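Local coordinates for DNA helicase RecQ (Deinococcus radiodurans, PDB 4Q48), which probably couples ATP hydrolysis to the unwinding of duplex DNA, moving 3' to 5', here as its catalytic core with helicase, zinc-binding and RQC domains, at residues A[471-483]-A[494-507]. Sequence-based numbering, arbitrary orientation.
Sequences RSVLRQLVSLGYL and TGKSRGILKEGQKL
In the winged-helix RQC domain, Tyr482, next after Gly481 in the Schellman motif that ends helix 467-479, inserts its ring between Lys496 and Ile500. Ile500 CD1 sits over the middle of one face of the Tyr482 ring, 3.7 Å from its centroid, a CH-pi contact. The CD of Lys496 lies over the opposite face, offset toward the rim. Tyr482 OH donates to Gln505 OE1 at 3.1 Å, with the oxygen in the ring plane and the amide turned 61° from it. With an alanine here, a gap is likely to open between Ile500 and Lys496, and Gln505 OE1 would lose this donor. Lys496 has CG anti to its backbone nitrogen (chi1 -162°). Its extended chain carries NZ to Leu480 O, 3.2 Å away. Thr494 OG1 donates to Gly481 O at 2.8 Å, and Thr494 N bonds Tyr482 O from above the carbonyl plane. Farther along, Leu507 CD1 packs on Gln476 CG at 3.9 Å and on Leu480 CD1. Leu477 CD2 meets Ile500 CD1. Helix 414-426 also touches Ile500 and Leu507. The arrangement joins a helix to the chain returning from the strand pair 483-484 and 492-493, as in the winged-helix fold of RecQ RQC domains.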
loop_
_atom_site.group_PDB
_atom_site.type_symbol
_atom_site.label_atom_id
_atom_site.label_comp_id
_atom_site.label_asym_id
_atom_site.label_seq_id
_atom_site.Cartn_x
_atom_site.Cartn_y
_atom_site.Cartn_z
ATOM N N ARG A 471 24.640 -10.633 11.224
ATOM C CA ARG A 471 23.473 -9.943 11.752
ATOM C C ARG A 471 22.973 -9.003 10.679
ATOM O O ARG A 471 21.752 -8.812 10.502
ATOM C CB ARG A 471 23.801 -9.178 13.032
ATOM C CG ARG A 471 24.017 -10.050 14.259
ATOM C CD ARG A 471 22.849 -11.002 14.529
ATOM N NE ARG A 471 21.721 -10.352 15.183
ATOM C CZ ARG A 471 21.605 -10.223 16.503
ATOM N NH1 ARG A 471 22.567 -10.694 17.298
ATOM N NH2 ARG A 471 20.533 -9.620 17.027
ATOM N N SER A 472 23.938 -8.428 9.963
ATOM C CA SER A 472 23.679 -7.547 8.834
ATOM C C SER A 472 22.996 -8.291 7.672
ATOM O O SER A 472 21.926 -7.870 7.198
ATOM C CB SER A 472 24.987 -6.911 8.366
ATOM O OG SER A 472 24.851 -6.410 7.048
ATOM N N VAL A 473 23.597 -9.409 7.249
ATOM C CA VAL A 473 23.026 -10.248 6.201
ATOM C C VAL A 473 21.604 -10.616 6.600
ATOM O O VAL A 473 20.677 -10.535 5.775
ATOM C CB VAL A 473 23.843 -11.547 5.967
ATOM C CG1 VAL A 473 23.003 -12.585 5.271
ATOM C CG2 VAL A 473 25.101 -11.286 5.160
ATOM N N LEU A 474 21.423 -10.984 7.872
ATOM C CA LEU A 474 20.098 -11.369 8.350
ATOM C C LEU A 474 19.086 -10.238 8.296
ATOM O O LEU A 474 17.962 -10.474 7.875
ATOM C CB LEU A 474 20.164 -11.944 9.770
ATOM C CG LEU A 474 20.924 -13.286 9.891
ATOM C CD1 LEU A 474 21.240 -13.612 11.348
ATOM C CD2 LEU A 474 20.185 -14.465 9.204
ATOM N N ARG A 475 19.473 -9.014 8.650
ATOM C CA ARG A 475 18.525 -7.909 8.597
ATOM C C ARG A 475 18.119 -7.701 7.178
ATOM O O ARG A 475 16.954 -7.444 6.860
ATOM C CB ARG A 475 19.115 -6.635 9.189
ATOM C CG ARG A 475 19.103 -6.629 10.714
ATOM C CD ARG A 475 19.470 -5.274 11.302
ATOM N NE ARG A 475 20.786 -4.840 10.845
ATOM C CZ ARG A 475 21.922 -5.156 11.467
ATOM N NH1 ARG A 475 21.873 -5.886 12.577
ATOM N NH2 ARG A 475 23.094 -4.725 10.995
ATOM N N GLN A 476 19.097 -7.854 6.312
ATOM C CA GLN A 476 18.894 -7.585 4.916
ATOM C C GLN A 476 17.911 -8.599 4.354
ATOM O O GLN A 476 16.986 -8.230 3.616
ATOM C CB GLN A 476 20.233 -7.622 4.174
ATOM C CG GLN A 476 20.160 -6.882 2.877
ATOM C CD GLN A 476 20.079 -5.373 3.081
ATOM O OE1 GLN A 476 20.819 -4.790 3.890
ATOM N NE2 GLN A 476 19.103 -4.748 2.412
ATOM N N LEU A 477 18.082 -9.865 4.748
ATOM C CA LEU A 477 17.187 -10.920 4.279
ATOM C C LEU A 477 15.812 -10.716 4.882
ATOM O O LEU A 477 14.793 -10.987 4.239
ATOM C CB LEU A 477 17.724 -12.307 4.624
ATOM C CG LEU A 477 18.883 -12.768 3.740
ATOM C CD1 LEU A 477 19.580 -13.990 4.334
ATOM C CD2 LEU A 477 18.395 -13.030 2.349
ATOM N N VAL A 478 15.779 -10.207 6.107
ATOM C CA VAL A 478 14.498 -9.944 6.748
ATOM C C VAL A 478 13.823 -8.803 6.015
ATOM O O VAL A 478 12.658 -8.932 5.614
ATOM C CB VAL A 478 14.626 -9.611 8.256
ATOM C CG1 VAL A 478 13.279 -9.171 8.806
ATOM C CG2 VAL A 478 15.115 -10.825 9.017
ATOM N N SER A 479 14.546 -7.695 5.836
ATOM C CA SER A 479 13.944 -6.508 5.215
ATOM C C SER A 479 13.403 -6.752 3.837
ATOM O O SER A 479 12.389 -6.170 3.481
ATOM C CB SER A 479 14.928 -5.357 5.147
ATOM O OG SER A 479 15.111 -4.842 6.441
ATOM N N LEU A 480 14.047 -7.632 3.076
ATOM C CA LEU A 480 13.638 -7.862 1.702
ATOM C C LEU A 480 12.598 -8.998 1.603
ATOM O O LEU A 480 12.094 -9.324 0.513
ATOM C CB LEU A 480 14.874 -8.133 0.844
ATOM C CG LEU A 480 15.773 -6.877 0.703
ATOM C CD1 LEU A 480 17.202 -7.158 0.227
ATOM C CD2 LEU A 480 15.141 -5.809 -0.201
ATOM N N GLY A 481 12.248 -9.574 2.757
ATOM C CA GLY A 481 11.233 -10.616 2.823
ATOM C C GLY A 481 11.718 -12.018 2.453
ATOM O O GLY A 481 10.907 -12.904 2.175
ATOM N N TYR A 482 13.037 -12.224 2.438
ATOM C CA TYR A 482 13.543 -13.577 2.293
ATOM C C TYR A 482 13.396 -14.280 3.616
ATOM O O TYR A 482 13.247 -15.498 3.662
ATOM C CB TYR A 482 14.982 -13.589 1.851
ATOM C CG TYR A 482 15.170 -13.116 0.442
ATOM C CD1 TYR A 482 14.908 -13.953 -0.634
ATOM C CD2 TYR A 482 15.580 -11.815 0.177
ATOM C CE1 TYR A 482 15.075 -13.505 -1.919
ATOM C CE2 TYR A 482 15.738 -11.378 -1.094
ATOM C CZ TYR A 482 15.490 -12.219 -2.132
ATOM O OH TYR A 482 15.660 -11.756 -3.406
ATOM N N LEU A 483 13.404 -13.511 4.696
ATOM C CA LEU A 483 13.049 -14.058 5.999
ATOM C C LEU A 483 11.880 -13.289 6.547
ATOM O O LEU A 483 11.691 -12.121 6.244
ATOM C CB LEU A 483 14.193 -13.993 6.987
ATOM C CG LEU A 483 15.394 -14.829 6.637
ATOM C CD1 LEU A 483 16.476 -14.467 7.613
ATOM C CD2 LEU A 483 15.034 -16.265 6.713
ATOM N N THR A 494 10.786 -17.621 4.166
ATOM C CA THR A 494 9.554 -17.442 3.398
ATOM C C THR A 494 9.614 -18.175 2.050
ATOM O O THR A 494 10.657 -18.721 1.677
ATOM C CB THR A 494 9.268 -15.981 3.111
ATOM O OG1 THR A 494 10.135 -15.551 2.052
ATOM C CG2 THR A 494 9.468 -15.119 4.352
ATOM N N GLY A 495 8.497 -18.184 1.323
ATOM C CA GLY A 495 8.487 -18.728 -0.021
ATOM C C GLY A 495 9.515 -18.080 -0.921
ATOM O O GLY A 495 10.232 -18.781 -1.635
ATOM N N LYS A 496 9.613 -16.749 -0.843
ATOM C CA LYS A 496 10.557 -15.936 -1.623
ATOM C C LYS A 496 12.015 -16.438 -1.497
ATOM O O LYS A 496 12.874 -16.134 -2.321
ATOM C CB LYS A 496 10.452 -14.451 -1.201
ATOM C CG LYS A 496 11.041 -13.460 -2.197
ATOM C CD LYS A 496 11.088 -11.996 -1.711
ATOM C CE LYS A 496 11.390 -11.068 -2.928
ATOM N NZ LYS A 496 12.080 -9.755 -2.611
ATOM N N SER A 497 12.284 -17.238 -0.486
ATOM C CA SER A 497 13.625 -17.756 -0.269
ATOM C C SER A 497 14.150 -18.648 -1.397
ATOM O O SER A 497 15.364 -18.856 -1.491
ATOM C CB SER A 497 13.671 -18.541 1.042
ATOM O OG SER A 497 13.029 -19.805 0.862
ATOM N N ARG A 498 13.256 -19.215 -2.213
ATOM C CA ARG A 498 13.669 -20.106 -3.312
ATOM C C ARG A 498 14.498 -19.291 -4.312
ATOM O O ARG A 498 15.398 -19.815 -4.987
ATOM C CB ARG A 498 12.457 -20.746 -3.992
ATOM C CG ARG A 498 12.751 -22.044 -4.745
ATOM C CD ARG A 498 11.567 -22.525 -5.609
ATOM N NE ARG A 498 11.999 -22.953 -6.946
ATOM C CZ ARG A 498 12.593 -24.122 -7.210
ATOM N NH1 ARG A 498 12.847 -24.990 -6.239
ATOM N NH2 ARG A 498 12.955 -24.433 -8.448
ATOM N N GLY A 499 14.191 -17.994 -4.377
ATOM C CA GLY A 499 14.866 -17.088 -5.284
ATOM C C GLY A 499 16.366 -17.148 -5.127
ATOM O O GLY A 499 17.102 -17.344 -6.112
ATOM N N ILE A 500 16.838 -17.026 -3.892
ATOM C CA ILE A 500 18.268 -17.056 -3.676
ATOM C C ILE A 500 18.769 -18.493 -3.688
ATOM O O ILE A 500 19.843 -18.796 -4.211
ATOM C CB ILE A 500 18.627 -16.315 -2.378
ATOM C CG1 ILE A 500 18.375 -14.820 -2.602
ATOM C CG2 ILE A 500 20.093 -16.509 -2.004
ATOM C CD1 ILE A 500 18.784 -13.907 -1.479
ATOM N N LEU A 501 17.959 -19.382 -3.139
ATOM C CA LEU A 501 18.349 -20.761 -2.904
ATOM C C LEU A 501 18.429 -21.624 -4.167
ATOM O O LEU A 501 19.318 -22.476 -4.285
ATOM C CB LEU A 501 17.362 -21.382 -1.908
ATOM C CG LEU A 501 17.648 -21.047 -0.444
ATOM C CD1 LEU A 501 16.478 -21.464 0.466
ATOM C CD2 LEU A 501 18.989 -21.643 0.038
ATOM N N LYS A 502 17.508 -21.414 -5.104
ATOM C CA LYS A 502 17.424 -22.301 -6.264
ATOM C C LYS A 502 17.353 -21.571 -7.607
ATOM O O LYS A 502 17.782 -22.111 -8.618
ATOM C CB LYS A 502 16.213 -23.236 -6.124
ATOM C CG LYS A 502 16.243 -24.109 -4.838
ATOM C CD LYS A 502 16.975 -25.436 -5.010
ATOM C CE LYS A 502 16.848 -26.316 -3.745
ATOM N NZ LYS A 502 16.238 -27.687 -3.991
ATOM N N GLU A 503 16.804 -20.358 -7.623
ATOM C CA GLU A 503 16.558 -19.655 -8.871
ATOM C C GLU A 503 17.591 -18.550 -9.202
ATOM O O GLU A 503 17.317 -17.646 -9.999
ATOM C CB GLU A 503 15.160 -19.039 -8.829
ATOM C CG GLU A 503 14.010 -19.988 -8.549
ATOM C CD GLU A 503 12.723 -19.252 -8.136
ATOM O OE1 GLU A 503 12.758 -17.998 -8.035
ATOM O OE2 GLU A 503 11.682 -19.917 -7.897
ATOM N N GLY A 504 18.782 -18.620 -8.619
ATOM C CA GLY A 504 19.864 -17.725 -9.019
ATOM C C GLY A 504 19.795 -16.243 -8.619
ATOM O O GLY A 504 20.674 -15.452 -8.987
ATOM N N GLN A 505 18.762 -15.844 -7.886
ATOM C CA GLN A 505 18.699 -14.469 -7.406
ATOM C C GLN A 505 19.896 -14.136 -6.499
ATOM O O GLN A 505 20.440 -15.011 -5.818
ATOM C CB GLN A 505 17.383 -14.223 -6.667
ATOM C CG GLN A 505 16.252 -13.705 -7.559
ATOM C CD GLN A 505 14.854 -13.859 -6.918
ATOM O OE1 GLN A 505 14.662 -13.572 -5.727
ATOM N NE2 GLN A 505 13.865 -14.275 -7.731
ATOM N N LYS A 506 20.288 -12.864 -6.491
ATOM C CA LYS A 506 21.481 -12.412 -5.790
ATOM C C LYS A 506 21.092 -11.528 -4.613
ATOM O O LYS A 506 20.080 -10.832 -4.669
ATOM C CB LYS A 506 22.406 -11.606 -6.708
ATOM C CG LYS A 506 23.162 -12.339 -7.784
ATOM C CD LYS A 506 23.969 -11.324 -8.612
ATOM C CE LYS A 506 24.535 -11.887 -9.941
ATOM N NZ LYS A 506 25.717 -12.819 -9.837
ATOM N N LEU A 507 21.887 -11.548 -3.546
ATOM C CA LEU A 507 21.731 -10.553 -2.480
ATOM C C LEU A 507 22.790 -9.458 -2.590
ATOM O O LEU A 507 23.961 -9.731 -2.383
ATOM C CB LEU A 507 21.841 -11.201 -1.117
ATOM C CG LEU A 507 21.807 -10.207 0.027
ATOM C CD1 LEU A 507 20.461 -9.490 0.019
ATOM C CD2 LEU A 507 22.074 -10.881 1.360
#